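Local coordinates for protein ferulic acid decarboxylase 1 (PDB 4ZAD) that binds prenylated FMN and probably catalyses the reversible decarboxylation of aromatic acids such as ferulic, p-coumaric and cinnamic acid to their vinyl derivatives, at residues G76-G79 with H84-I87; K41-K46 with T327-T332; K8-I13 with S311-A316. All blocks are in the same frame, centred on the assembly; numbering follows the deposited sequence.

Interaction 1 (G76-G79 with H84-I87); sequences GLRG and HARI
Arg86 NH1, lying beside the backbone of Gly76 and Leu77, is gripped by two acceptors: Cys73 O and a water at 2.7 Å from NH1, the bond to the water being weak. The same water lies 2.6 Å from Leu77 O and so links the arginine to the loop, for no direct hydrogen bond joins the two segments. Instead the peptide oxygens of Gly76 and Leu77 sit over one face of the guanidinium. Gly76 O touches Arg86 CD at 3.4 Å, and Leu77 O lies 3.6 Å from Arg86 NH2. The nearly straight arginine chain (chi2 -174°) reaches from the helix to the two carbonyls, and at its end Arg86 NH2 also donates to Leu47 O.

The arrangement illustrates how a loop, here the one following strand 69-71, can fold back over the first turn of the helix it leads into, 85-90, within the N-terminal domain of this UbiD-family enzyme. His84 occupies the N-cap position of that helix. Its ring runs alongside Leu77, whose CD2 comes over the face in a CH-pi contact 3.6 Å from the ring centroid, 20° off the normal; His84 NE2 is hydrogen-bonded to Tyr363 OH, which probably limits rotation of the ring. Beyond it, Arg78 extends toward Ala85, though the modelled closeness of the two is doubtful. Arg78 NE and Arg86 NE are 5.0 Å apart, but Asp21 forms salt bridges with both arginines and Glu19 pairs with Arg78, so their positive charges are probably well compensated.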
ATOM      1  N   GLY A  76     -17.583 -10.557   2.521  1.00 27.38           N
ATOM      2  CA  GLY A  76     -16.694  -9.966   1.533  1.00 27.79           C
ATOM      3  C   GLY A  76     -17.140  -8.543   1.310  1.00 28.34           C
ATOM      4  O   GLY A  76     -18.236  -8.194   1.705  1.00 28.21           O
ATOM      5  N   LEU A  77     -16.327  -7.724   0.650  1.00 29.47           N
ATOM      6  CA  LEU A  77     -16.719  -6.327   0.465  1.00 30.42           C
ATOM      7  C   LEU A  77     -17.699  -6.161  -0.714  1.00 31.64           C
ATOM      8  O   LEU A  77     -17.627  -6.885  -1.730  1.00 31.66           O
ATOM      9  CB  LEU A  77     -15.514  -5.417   0.272  1.00 29.96           C
ATOM     10  CG  LEU A  77     -14.505  -5.329   1.407  1.00 29.31           C
ATOM     11  CD1 LEU A  77     -13.367  -4.410   0.958  1.00 25.29           C
ATOM     12  CD2 LEU A  77     -15.137  -4.850   2.728  1.00 27.48           C
ATOM     13  N   ARG A  78     -18.582  -5.178  -0.546  1.00 31.83           N
ATOM     14  CA  ARG A  78     -19.615  -4.810  -1.504  1.00 32.51           C
ATOM     15  C   ARG A  78     -19.097  -3.749  -2.444  1.00 33.49           C
ATOM     16  O   ARG A  78     -18.211  -2.998  -2.068  1.00 34.69           O
ATOM     17  CB  ARG A  78     -20.752  -4.199  -0.706  1.00 33.07           C
ATOM     18  CG  ARG A  78     -21.809  -3.479  -1.480  1.00 30.75           C
ATOM     19  CD  ARG A  78     -22.912  -3.093  -0.580  1.00 28.68           C
ATOM     20  NE  ARG A  78     -23.730  -4.240  -0.213  1.00 27.97           N
ATOM     21  CZ  ARG A  78     -24.943  -4.163   0.315  1.00 28.41           C
ATOM     22  NH1 ARG A  78     -25.486  -2.972   0.558  1.00 30.33           N
ATOM     23  NH2 ARG A  78     -25.610  -5.282   0.616  1.00 27.17           N
ATOM     24  N   GLY A  79     -19.669  -3.629  -3.640  1.00 34.03           N
ATOM     25  CA  GLY A  79     -19.073  -2.771  -4.665  1.00 34.71           C
ATOM     26  C   GLY A  79     -19.679  -1.403  -4.985  1.00 35.25           C
ATOM     27  O   GLY A  79     -19.063  -0.632  -5.752  1.00 34.31           O
ATOM     28  N   HIS A  84     -18.552  -1.986   3.321  1.00 28.51           N
ATOM     29  CA  HIS A  84     -18.649  -2.854   4.491  1.00 27.92           C
ATOM     30  C   HIS A  84     -20.108  -3.179   4.881  1.00 27.68           C
ATOM     31  O   HIS A  84     -20.377  -3.670   5.995  1.00 27.63           O
ATOM     32  CB  HIS A  84     -17.882  -2.232   5.664  1.00 28.08           C
ATOM     33  CG  HIS A  84     -16.395  -2.473   5.618  1.00 27.67           C
ATOM     34  ND1 HIS A  84     -15.584  -1.963   4.630  1.00 24.13           N
ATOM     35  CD2 HIS A  84     -15.581  -3.169   6.450  1.00 27.73           C
ATOM     36  CE1 HIS A  84     -14.337  -2.329   4.858  1.00 26.08           C
ATOM     37  NE2 HIS A  84     -14.308  -3.063   5.956  1.00 26.97           N
ATOM     38  N   ALA A  85     -21.040  -2.927   3.954  1.00 26.21           N
ATOM     39  CA  ALA A  85     -22.439  -3.292   4.124  1.00 25.08           C
ATOM     40  C   ALA A  85     -22.656  -4.668   4.740  1.00 24.36           C
ATOM     41  O   ALA A  85     -23.510  -4.825   5.626  1.00 24.93           O
ATOM     42  CB  ALA A  85     -23.184  -3.234   2.787  1.00 24.98           C
ATOM     43  N   ARG A  86     -21.942  -5.668   4.261  1.00 22.44           N
ATOM     44  CA  ARG A  86     -22.261  -6.987   4.692  1.00 22.51           C
ATOM     45  C   ARG A  86     -21.861  -7.100   6.158  1.00 22.19           C
ATOM     46  O   ARG A  86     -22.512  -7.766   6.951  1.00 22.20           O
ATOM     47  CB  ARG A  86     -21.574  -8.036   3.811  1.00 22.91           C
ATOM     48  CG  ARG A  86     -22.064  -8.031   2.352  1.00 23.83           C
ATOM     49  CD  ARG A  86     -21.493  -9.177   1.454  1.00 25.93           C
ATOM     50  NE  ARG A  86     -21.502  -8.737   0.069  1.00 25.50           N
ATOM     51  CZ  ARG A  86     -20.709  -9.168  -0.903  1.00 26.71           C
ATOM     52  NH1 ARG A  86     -19.808 -10.135  -0.719  1.00 26.01           N
ATOM     53  NH2 ARG A  86     -20.825  -8.601  -2.103  1.00 28.39           N
ATOM     54  N   ILE A  87     -20.816  -6.393   6.536  1.00 22.09           N
ATOM     55  CA  ILE A  87     -20.355  -6.441   7.907  1.00 22.28           C
ATOM     56  C   ILE A  87     -21.371  -5.726   8.796  1.00 23.06           C
ATOM     57  O   ILE A  87     -21.807  -6.278   9.782  1.00 24.07           O
ATOM     58  CB  ILE A  87     -18.938  -5.882   8.033  1.00 21.31           C
ATOM     59  CG1 ILE A  87     -18.029  -6.540   7.002  1.00 21.05           C
ATOM     60  CG2 ILE A  87     -18.400  -6.172   9.394  1.00 20.46           C
ATOM     61  CD1 ILE A  87     -17.947  -8.077   7.142  1.00 17.42           C
TER
HETATM   62  O   HOH W   1     -17.553  -9.476  -1.955  1.00 33.79           O

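Interaction 2 (K41-K46 with T327-T332); sequences KAYENK and TDETHT
Tyr43 OH donates to Glu329 OE1 over 2.6 Å, meeting the carboxylate on the syn lone pair, the side of its other oxygen. The glutamate comes in roughly perpendicular to the tyrosine. Glu329 is bent at chi2 (72°), which folds its carboxylate back to the phenol, and OE2 lies at the ring edge, in plane, 3.6 Å from Tyr43 CE1. Over one ring face comes Asp328 CB, in a CH-pi contact 3.7 Å from the Tyr43 centroid and 16° off the normal. Nearer the root of the tyrosine, a water bridges the backbones, at 3.0 Å from Tyr43 O and 2.9 Å from Thr327 N.

A second shell positions these groups. Asp328 is the N-cap of helix 329-332, its OD1 accepting from Thr330 N at 2.7 Å. Tyr43 OH itself accepts from Asn322 N, Glu329 is held by Ser321 OG on OE1 and by Gly75 N on OE2, and Asp328 OD2 takes Gly324 N and a salt bridge from Arg40, on the same helix as Tyr43. Further out, helix 34-45 reaches the dimer interface, where Glu44 OE2 accepts a hydrogen bond from Phe493 N of the second subunit.

Thr330 touches the prenylated flavin. The side chain of Glu329 is about 4 Å from the bound cofactor, measured between nearest atoms. With three donors on its two oxygens, the Glu329 carboxylate is probably held against rotation, and the same donors probably stabilise negative charge on it close to the flavin.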
ATOM      1  N   LYS A  41     -13.327 -14.444  -7.265  1.00 32.04           N
ATOM      2  CA  LYS A  41     -13.521 -13.404  -8.228  1.00 33.08           C
ATOM      3  C   LYS A  41     -14.558 -12.395  -7.660  1.00 33.29           C
ATOM      4  O   LYS A  41     -14.378 -11.181  -7.794  1.00 33.47           O
ATOM      5  CB  LYS A  41     -13.929 -14.015  -9.566  1.00 33.86           C
ATOM      6  CG  LYS A  41     -14.008 -13.014 -10.700  1.00 37.20           C
ATOM      7  CD  LYS A  41     -13.819 -13.622 -12.110  1.00 41.99           C
ATOM      8  CE  LYS A  41     -13.550 -12.464 -13.161  1.00 46.01           C
ATOM      9  NZ  LYS A  41     -13.577 -12.801 -14.664  1.00 46.84           N
ATOM     10  N   ALA A  42     -15.585 -12.900  -6.973  1.00 33.30           N
ATOM     11  CA  ALA A  42     -16.504 -12.074  -6.179  1.00 34.12           C
ATOM     12  C   ALA A  42     -15.802 -11.141  -5.129  1.00 34.95           C
ATOM     13  O   ALA A  42     -16.061  -9.947  -5.082  1.00 35.71           O
ATOM     14  CB  ALA A  42     -17.525 -12.968  -5.484  1.00 33.50           C
ATOM     15  N   TYR A  43     -14.903 -11.698  -4.319  1.00 35.10           N
ATOM     16  CA  TYR A  43     -14.181 -10.951  -3.317  1.00 34.82           C
ATOM     17  C   TYR A  43     -13.413  -9.863  -3.972  1.00 34.97           C
ATOM     18  O   TYR A  43     -13.467  -8.711  -3.544  1.00 35.68           O
ATOM     19  CB  TYR A  43     -13.146 -11.819  -2.592  1.00 34.70           C
ATOM     20  CG  TYR A  43     -13.667 -12.823  -1.586  1.00 34.29           C
ATOM     21  CD1 TYR A  43     -14.414 -12.419  -0.487  1.00 34.13           C
ATOM     22  CD2 TYR A  43     -13.358 -14.173  -1.705  1.00 33.41           C
ATOM     23  CE1 TYR A  43     -14.880 -13.341   0.433  1.00 33.65           C
ATOM     24  CE2 TYR A  43     -13.800 -15.094  -0.788  1.00 33.08           C
ATOM     25  CZ  TYR A  43     -14.548 -14.680   0.286  1.00 33.27           C
ATOM     26  OH  TYR A  43     -14.979 -15.596   1.198  1.00 29.97           O
ATOM     27  N   GLU A  44     -12.670 -10.245  -4.994  1.00 35.17           N
ATOM     28  CA  GLU A  44     -11.579  -9.413  -5.521  1.00 35.80           C
ATOM     29  C   GLU A  44     -12.116  -8.260  -6.343  1.00 35.49           C
ATOM     30  O   GLU A  44     -11.477  -7.224  -6.426  1.00 34.49           O
ATOM     31  CB  GLU A  44     -10.570 -10.269  -6.330  1.00 35.76           C
ATOM     32  CG  GLU A  44      -9.744 -11.229  -5.439  1.00 38.05           C
ATOM     33  CD  GLU A  44      -9.049 -12.427  -6.160  1.00 41.48           C
ATOM     34  OE1 GLU A  44      -8.586 -13.334  -5.436  1.00 39.14           O
ATOM     35  OE2 GLU A  44      -8.938 -12.466  -7.417  1.00 44.45           O
ATOM     36  N   ASN A  45     -13.290  -8.436  -6.945  1.00 36.05           N
ATOM     37  CA  ASN A  45     -13.888  -7.360  -7.754  1.00 36.77           C
ATOM     38  C   ASN A  45     -15.099  -6.699  -7.081  1.00 36.85           C
ATOM     39  O   ASN A  45     -15.658  -5.736  -7.608  1.00 36.48           O
ATOM     40  CB  ASN A  45     -14.155  -7.864  -9.174  1.00 36.92           C
ATOM     41  CG  ASN A  45     -12.893  -8.489  -9.806  1.00 38.46           C
ATOM     42  OD1 ASN A  45     -12.055  -7.793 -10.386  1.00 38.97           O
ATOM     43  ND2 ASN A  45     -12.733  -9.800  -9.632  1.00 40.39           N
ATOM     44  N   LYS A  46     -15.429  -7.183  -5.879  1.00 36.92           N
ATOM     45  CA  LYS A  46     -16.455  -6.594  -4.993  1.00 37.13           C
ATOM     46  C   LYS A  46     -17.843  -6.757  -5.577  1.00 36.72           C
ATOM     47  O   LYS A  46     -18.692  -5.885  -5.465  1.00 36.69           O
ATOM     48  CB  LYS A  46     -16.181  -5.122  -4.642  1.00 37.62           C
ATOM     49  CG  LYS A  46     -14.853  -4.814  -3.904  1.00 37.95           C
ATOM     50  CD  LYS A  46     -14.854  -3.327  -3.525  1.00 40.31           C
ATOM     51  CE  LYS A  46     -13.499  -2.774  -3.073  1.00 42.10           C
ATOM     52  NZ  LYS A  46     -13.654  -1.313  -2.667  1.00 44.12           N
ATOM     53  N   THR A 327      -9.395  -8.623  -0.381  1.00 25.13           N
ATOM     54  CA  THR A 327      -9.981  -8.711   0.984  1.00 25.69           C
ATOM     55  C   THR A 327     -11.154  -9.723   1.179  1.00 25.38           C
ATOM     56  O   THR A 327     -11.977  -9.910   0.296  1.00 26.22           O
ATOM     57  CB  THR A 327     -10.176  -7.269   1.692  1.00 25.17           C
ATOM     58  OG1 THR A 327     -11.461  -7.190   2.329  1.00 27.23           O
ATOM     59  CG2 THR A 327      -9.999  -6.114   0.757  1.00 25.16           C
ATOM     60  N   ASP A 328     -11.176 -10.397   2.335  1.00 25.54           N
ATOM     61  CA  ASP A 328     -12.116 -11.496   2.618  1.00 26.05           C
ATOM     62  C   ASP A 328     -12.397 -11.561   4.101  1.00 26.35           C
ATOM     63  O   ASP A 328     -11.840 -10.768   4.831  1.00 27.04           O
ATOM     64  CB  ASP A 328     -11.659 -12.858   2.022  1.00 26.56           C
ATOM     65  CG  ASP A 328     -10.457 -13.501   2.732  1.00 26.83           C
ATOM     66  OD1 ASP A 328     -10.565 -13.968   3.883  1.00 31.22           O
ATOM     67  OD2 ASP A 328      -9.406 -13.646   2.097  1.00 26.68           O
ATOM     68  N   GLU A 329     -13.275 -12.460   4.549  1.00 26.90           N
ATOM     69  CA  GLU A 329     -13.607 -12.584   5.980  1.00 26.71           C
ATOM     70  C   GLU A 329     -12.390 -12.731   6.874  1.00 26.47           C
ATOM     71  O   GLU A 329     -12.451 -12.344   8.035  1.00 26.77           O
ATOM     72  CB  GLU A 329     -14.497 -13.802   6.288  1.00 27.77           C
ATOM     73  CG  GLU A 329     -15.885 -13.832   5.642  1.00 28.61           C
ATOM     74  CD  GLU A 329     -15.838 -14.107   4.144  1.00 29.41           C
ATOM     75  OE1 GLU A 329     -14.934 -14.843   3.671  1.00 26.39           O
ATOM     76  OE2 GLU A 329     -16.729 -13.567   3.456  1.00 32.28           O
ATOM     77  N   THR A 330     -11.299 -13.315   6.398  1.00 25.72           N
ATOM     78  CA  THR A 330     -10.127 -13.429   7.272  1.00 25.81           C
ATOM     79  C   THR A 330      -9.433 -12.073   7.374  1.00 25.78           C
ATOM     80  O   THR A 330      -8.394 -11.942   8.013  1.00 25.24           O
ATOM     81  CB  THR A 330      -9.121 -14.501   6.820  1.00 25.95           C
ATOM     82  OG1 THR A 330      -8.665 -14.232   5.480  1.00 26.53           O
ATOM     83  CG2 THR A 330      -9.762 -15.856   6.864  1.00 25.27           C
ATOM     84  N   HIS A 331     -10.015 -11.056   6.742  1.00 25.30           N
ATOM     85  CA  HIS A 331      -9.526  -9.695   6.897  1.00 25.09           C
ATOM     86  C   HIS A 331     -10.570  -8.813   7.624  1.00 24.49           C
ATOM     87  O   HIS A 331     -10.289  -8.211   8.686  1.00 23.62           O
ATOM     88  CB  HIS A 331      -9.073  -9.174   5.523  1.00 25.04           C
ATOM     89  CG  HIS A 331      -8.252 -10.177   4.768  1.00 26.57           C
ATOM     90  ND1 HIS A 331      -7.130 -10.768   5.313  1.00 28.90           N
ATOM     91  CD2 HIS A 331      -8.427 -10.758   3.559  1.00 26.46           C
ATOM     92  CE1 HIS A 331      -6.627 -11.631   4.452  1.00 28.26           C
ATOM     93  NE2 HIS A 331      -7.394 -11.643   3.379  1.00 29.42           N
ATOM     94  N   THR A 332     -11.773  -8.769   7.078  1.00 24.55           N
ATOM     95  CA  THR A 332     -12.809  -7.922   7.632  1.00 24.38           C
ATOM     96  C   THR A 332     -13.207  -8.417   9.019  1.00 24.73           C
ATOM     97  O   THR A 332     -13.447  -7.602   9.925  1.00 24.52           O
ATOM     98  CB  THR A 332     -14.043  -7.932   6.796  1.00 24.40           C
ATOM     99  OG1 THR A 332     -14.461  -9.288   6.619  1.00 23.28           O
ATOM    100  CG2 THR A 332     -13.796  -7.241   5.462  1.00 24.36           C
TER
HETATM  101  O   HOH W   2     -11.026  -7.401  -2.468  1.00 28.47           O

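Interaction 3 (K8-I13 with S311-A316)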
ATOM      1  N   LYS A   8     -31.152 -13.669  12.201  1.00 31.33           N
ATOM      2  CA  LYS A   8     -31.697 -14.711  11.301  1.00 32.38           C
ATOM      3  C   LYS A   8     -30.907 -14.744   9.996  1.00 31.83           C
ATOM      4  O   LYS A   8     -31.018 -13.841   9.171  1.00 31.63           O
ATOM      5  CB  LYS A   8     -33.212 -14.497  11.015  1.00 32.81           C
ATOM      6  CG  LYS A   8     -34.127 -14.331  12.257  1.00 35.56           C
ATOM      7  CD  LYS A   8     -35.003 -15.549  12.592  1.00 39.18           C
ATOM      8  CE  LYS A   8     -36.498 -15.300  12.336  1.00 41.33           C
ATOM      9  NZ  LYS A   8     -37.388 -16.218  13.165  1.00 41.72           N
ATOM     10  N   PHE A   9     -30.113 -15.795   9.810  1.00 31.84           N
ATOM     11  CA  PHE A   9     -29.260 -15.938   8.623  1.00 31.34           C
ATOM     12  C   PHE A   9     -30.042 -15.642   7.338  1.00 31.78           C
ATOM     13  O   PHE A   9     -29.570 -14.947   6.438  1.00 31.13           O
ATOM     14  CB  PHE A   9     -28.670 -17.349   8.610  1.00 30.53           C
ATOM     15  CG  PHE A   9     -27.820 -17.668   7.393  1.00 28.58           C
ATOM     16  CD1 PHE A   9     -26.713 -16.899   7.072  1.00 22.43           C
ATOM     17  CD2 PHE A   9     -28.101 -18.794   6.601  1.00 25.30           C
ATOM     18  CE1 PHE A   9     -25.940 -17.218   5.984  1.00 21.69           C
ATOM     19  CE2 PHE A   9     -27.317 -19.096   5.506  1.00 22.43           C
ATOM     20  CZ  PHE A   9     -26.254 -18.312   5.192  1.00 20.73           C
ATOM     21  N   ARG A  10     -31.258 -16.166   7.286  1.00 32.98           N
ATOM     22  CA  ARG A  10     -32.100 -16.056   6.099  1.00 33.54           C
ATOM     23  C   ARG A  10     -32.682 -14.668   5.925  1.00 33.97           C
ATOM     24  O   ARG A  10     -33.068 -14.292   4.833  1.00 34.80           O
ATOM     25  CB  ARG A  10     -33.205 -17.100   6.132  1.00 33.41           C
ATOM     26  CG  ARG A  10     -32.644 -18.522   6.107  1.00 33.92           C
ATOM     27  CD  ARG A  10     -33.383 -19.393   5.125  1.00 34.51           C
ATOM     28  NE  ARG A  10     -32.739 -20.687   4.949  1.00 35.27           N
ATOM     29  CZ  ARG A  10     -33.289 -21.735   4.338  1.00 32.34           C
ATOM     30  NH1 ARG A  10     -34.490 -21.646   3.814  1.00 30.89           N
ATOM     31  NH2 ARG A  10     -32.621 -22.873   4.237  1.00 32.03           N
ATOM     32  N   ASP A  11     -32.750 -13.895   6.991  1.00 34.29           N
ATOM     33  CA  ASP A  11     -33.113 -12.483   6.847  1.00 34.27           C
ATOM     34  C   ASP A  11     -31.920 -11.709   6.331  1.00 33.62           C
ATOM     35  O   ASP A  11     -32.071 -10.720   5.590  1.00 33.58           O
ATOM     36  CB  ASP A  11     -33.656 -11.916   8.167  1.00 34.50           C
ATOM     37  CG  ASP A  11     -35.054 -12.431   8.482  1.00 35.22           C
ATOM     38  OD1 ASP A  11     -35.532 -13.297   7.728  1.00 37.66           O
ATOM     39  OD2 ASP A  11     -35.684 -11.960   9.452  1.00 37.25           O
ATOM     40  N   PHE A  12     -30.736 -12.170   6.714  1.00 33.19           N
ATOM     41  CA  PHE A  12     -29.485 -11.619   6.206  1.00 33.10           C
ATOM     42  C   PHE A  12     -29.420 -11.755   4.682  1.00 33.48           C
ATOM     43  O   PHE A  12     -29.176 -10.771   3.960  1.00 33.43           O
ATOM     44  CB  PHE A  12     -28.301 -12.309   6.894  1.00 32.79           C
ATOM     45  CG  PHE A  12     -26.940 -11.908   6.360  1.00 32.08           C
ATOM     46  CD1 PHE A  12     -26.449 -10.624   6.547  1.00 30.24           C
ATOM     47  CD2 PHE A  12     -26.133 -12.846   5.698  1.00 29.14           C
ATOM     48  CE1 PHE A  12     -25.176 -10.280   6.072  1.00 31.67           C
ATOM     49  CE2 PHE A  12     -24.871 -12.508   5.216  1.00 29.02           C
ATOM     50  CZ  PHE A  12     -24.389 -11.236   5.398  1.00 29.87           C
ATOM     51  N   ILE A  13     -29.669 -12.970   4.205  1.00 33.82           N
ATOM     52  CA  ILE A  13     -29.744 -13.250   2.780  1.00 34.28           C
ATOM     53  C   ILE A  13     -30.810 -12.387   2.050  1.00 34.68           C
ATOM     54  O   ILE A  13     -30.587 -11.903   0.942  1.00 34.94           O
ATOM     55  CB  ILE A  13     -29.995 -14.771   2.577  1.00 34.63           C
ATOM     56  CG1 ILE A  13     -28.732 -15.565   2.969  1.00 34.63           C
ATOM     57  CG2 ILE A  13     -30.380 -15.083   1.141  1.00 34.65           C
ATOM     58  CD1 ILE A  13     -28.945 -17.065   3.030  1.00 35.37           C
ATOM     59  N   SER A 311     -28.639 -32.325  12.465  1.00 31.66           N
ATOM     60  CA  SER A 311     -29.995 -31.848  12.303  1.00 31.28           C
ATOM     61  C   SER A 311     -29.881 -30.750  11.251  1.00 31.64           C
ATOM     62  O   SER A 311     -28.867 -30.087  11.188  1.00 30.91           O
ATOM     63  CB  SER A 311     -30.558 -31.354  13.647  1.00 31.06           C
ATOM     64  OG  SER A 311     -29.921 -30.167  14.105  1.00 30.87           O
ATOM     65  N   TYR A 312     -30.890 -30.605  10.396  1.00 32.81           N
ATOM     66  CA  TYR A 312     -30.842 -29.625   9.302  1.00 34.15           C
ATOM     67  C   TYR A 312     -32.228 -29.285   8.768  1.00 34.38           C
ATOM     68  O   TYR A 312     -33.138 -30.108   8.792  1.00 34.58           O
ATOM     69  CB  TYR A 312     -29.967 -30.131   8.155  1.00 34.54           C
ATOM     70  CG  TYR A 312     -30.495 -31.378   7.510  1.00 36.67           C
ATOM     71  CD1 TYR A 312     -30.197 -32.627   8.023  1.00 37.10           C
ATOM     72  CD2 TYR A 312     -31.298 -31.317   6.387  1.00 39.21           C
ATOM     73  CE1 TYR A 312     -30.688 -33.775   7.442  1.00 38.00           C
ATOM     74  CE2 TYR A 312     -31.799 -32.488   5.790  1.00 38.99           C
ATOM     75  CZ  TYR A 312     -31.489 -33.695   6.335  1.00 36.75           C
ATOM     76  OH  TYR A 312     -31.953 -34.830   5.771  1.00 36.39           O
ATOM     77  N   ARG A 313     -32.380 -28.057   8.292  1.00 34.52           N
ATOM     78  CA  ARG A 313     -33.673 -27.578   7.830  1.00 34.91           C
ATOM     79  C   ARG A 313     -33.897 -27.932   6.368  1.00 35.24           C
ATOM     80  O   ARG A 313     -33.024 -28.468   5.720  1.00 34.76           O
ATOM     81  CB  ARG A 313     -33.765 -26.072   8.023  1.00 34.80           C
ATOM     82  CG  ARG A 313     -32.913 -25.263   7.059  1.00 34.37           C
ATOM     83  CD  ARG A 313     -32.916 -23.775   7.406  1.00 33.72           C
ATOM     84  NE  ARG A 313     -34.264 -23.229   7.578  1.00 31.86           N
ATOM     85  CZ  ARG A 313     -34.517 -22.052   8.121  1.00 29.66           C
ATOM     86  NH1 ARG A 313     -33.535 -21.296   8.558  1.00 30.44           N
ATOM     87  NH2 ARG A 313     -35.752 -21.634   8.253  1.00 29.26           N
ATOM     88  N   ASP A 314     -35.087 -27.639   5.858  1.00 36.40           N
ATOM     89  CA  ASP A 314     -35.357 -27.744   4.428  1.00 37.02           C
ATOM     90  C   ASP A 314     -34.387 -26.846   3.695  1.00 37.28           C
ATOM     91  O   ASP A 314     -34.219 -25.680   4.037  1.00 37.84           O
ATOM     92  CB  ASP A 314     -36.756 -27.217   4.088  1.00 37.73           C
ATOM     93  CG  ASP A 314     -37.872 -28.171   4.463  1.00 39.00           C
ATOM     94  OD1 ASP A 314     -37.625 -29.392   4.573  1.00 41.73           O
ATOM     95  OD2 ASP A 314     -39.011 -27.677   4.628  1.00 40.92           O
ATOM     96  N   GLN A 315     -33.735 -27.397   2.699  1.00 37.56           N
ATOM     97  CA  GLN A 315     -33.029 -26.617   1.711  1.00 38.41           C
ATOM     98  C   GLN A 315     -31.905 -25.828   2.364  1.00 37.76           C
ATOM     99  O   GLN A 315     -31.837 -24.602   2.240  1.00 37.97           O
ATOM    100  CB  GLN A 315     -34.010 -25.704   0.944  1.00 38.76           C
ATOM    101  CG  GLN A 315     -35.172 -26.437   0.289  1.00 40.68           C
ATOM    102  CD  GLN A 315     -35.692 -25.688  -0.933  1.00 43.74           C
ATOM    103  OE1 GLN A 315     -36.155 -24.543  -0.830  1.00 44.65           O
ATOM    104  NE2 GLN A 315     -35.620 -26.329  -2.095  1.00 42.64           N
ATOM    105  N   ALA A 316     -31.028 -26.549   3.051  1.00 36.98           N
ATOM    106  CA  ALA A 316     -30.062 -25.924   3.943  1.00 36.46           C
ATOM    107  C   ALA A 316     -29.052 -25.130   3.134  1.00 36.00           C
ATOM    108  O   ALA A 316     -28.677 -25.518   2.018  1.00 35.68           O
ATOM    109  CB  ALA A 316     -29.361 -26.973   4.848  1.00 36.33           C
TER
HETATM  110  O   HOH W   3     -36.621 -23.501   2.202  1.00 31.73           O
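Arg10 and Arg313 lay their guanidinium groups flat on one another, centres 4.0 Å apart and planes at 21°, the two side chains running antiparallel to one another. Like charges are brought close, Arg10 NH2 standing 3.7 Å from Arg313 NE. Glu269 probably makes this tolerable by dividing its carboxylate between them: OE1 forms a salt bridge with Arg10 NH2, OE2 with Arg313 NH1.

Arg10 NH2 serves more than the glutamate. It donates to Asp314 O at 3.2 Å, with an N-H...O angle of 146° and lying in the carbonyl plane. A second bond from Arg10 NH2, to Gln315 O at 2.8 Å, is weak. The neighbouring Arg10 NH1 donates to a water 3.3 Å away, which in turn donates to Gln315 OE1 at 3.2 Å, so side chain and backbone of the turn after strand 300-312 are both engaged. A bend at chi2 (-134°) steers Arg10 from its helix to these oxygens. The aliphatic part of Arg313 also takes part, its CD lying over the Arg10 guanidinium 3.3 Å from NH2. The carboxylate of Asp314 points elsewhere, its OD2 paired with Lys130.

At the surface, this contact joins the start of helix 9-19 to the segment leaving the antiparallel sheet of the Rift-related domain. On the next strand, 317-319, Ile317 packs against Phe9, Arg10 and Ile13, and strand 69-71 alongside it offers Leu71 to Phe9 and Ile13.

Overall arrangement
Interactions 1 and 2 are buried neighbours, their centres about 9 Å apart, and they touch directly: Lys46 packs on the backbone of 76-79, and Leu77 on Thr327. Interaction 3 lies at the surface, its centre about 20 Å from that of interaction 1, yet helix 9-19 reaches both, with Phe12 against Arg86 O and Glu19 paired with Arg78. Chemistry follows place. Beside the flavin, interaction 2 relies on a short phenol-carboxylate bond; interaction 1 joins neighbouring parts of the N-terminal domain through apolar contacts, arginine faces and a water; interaction 3 joins helix 9-19 to the end of strand 300-312 with stacked arginines sharing one glutamate.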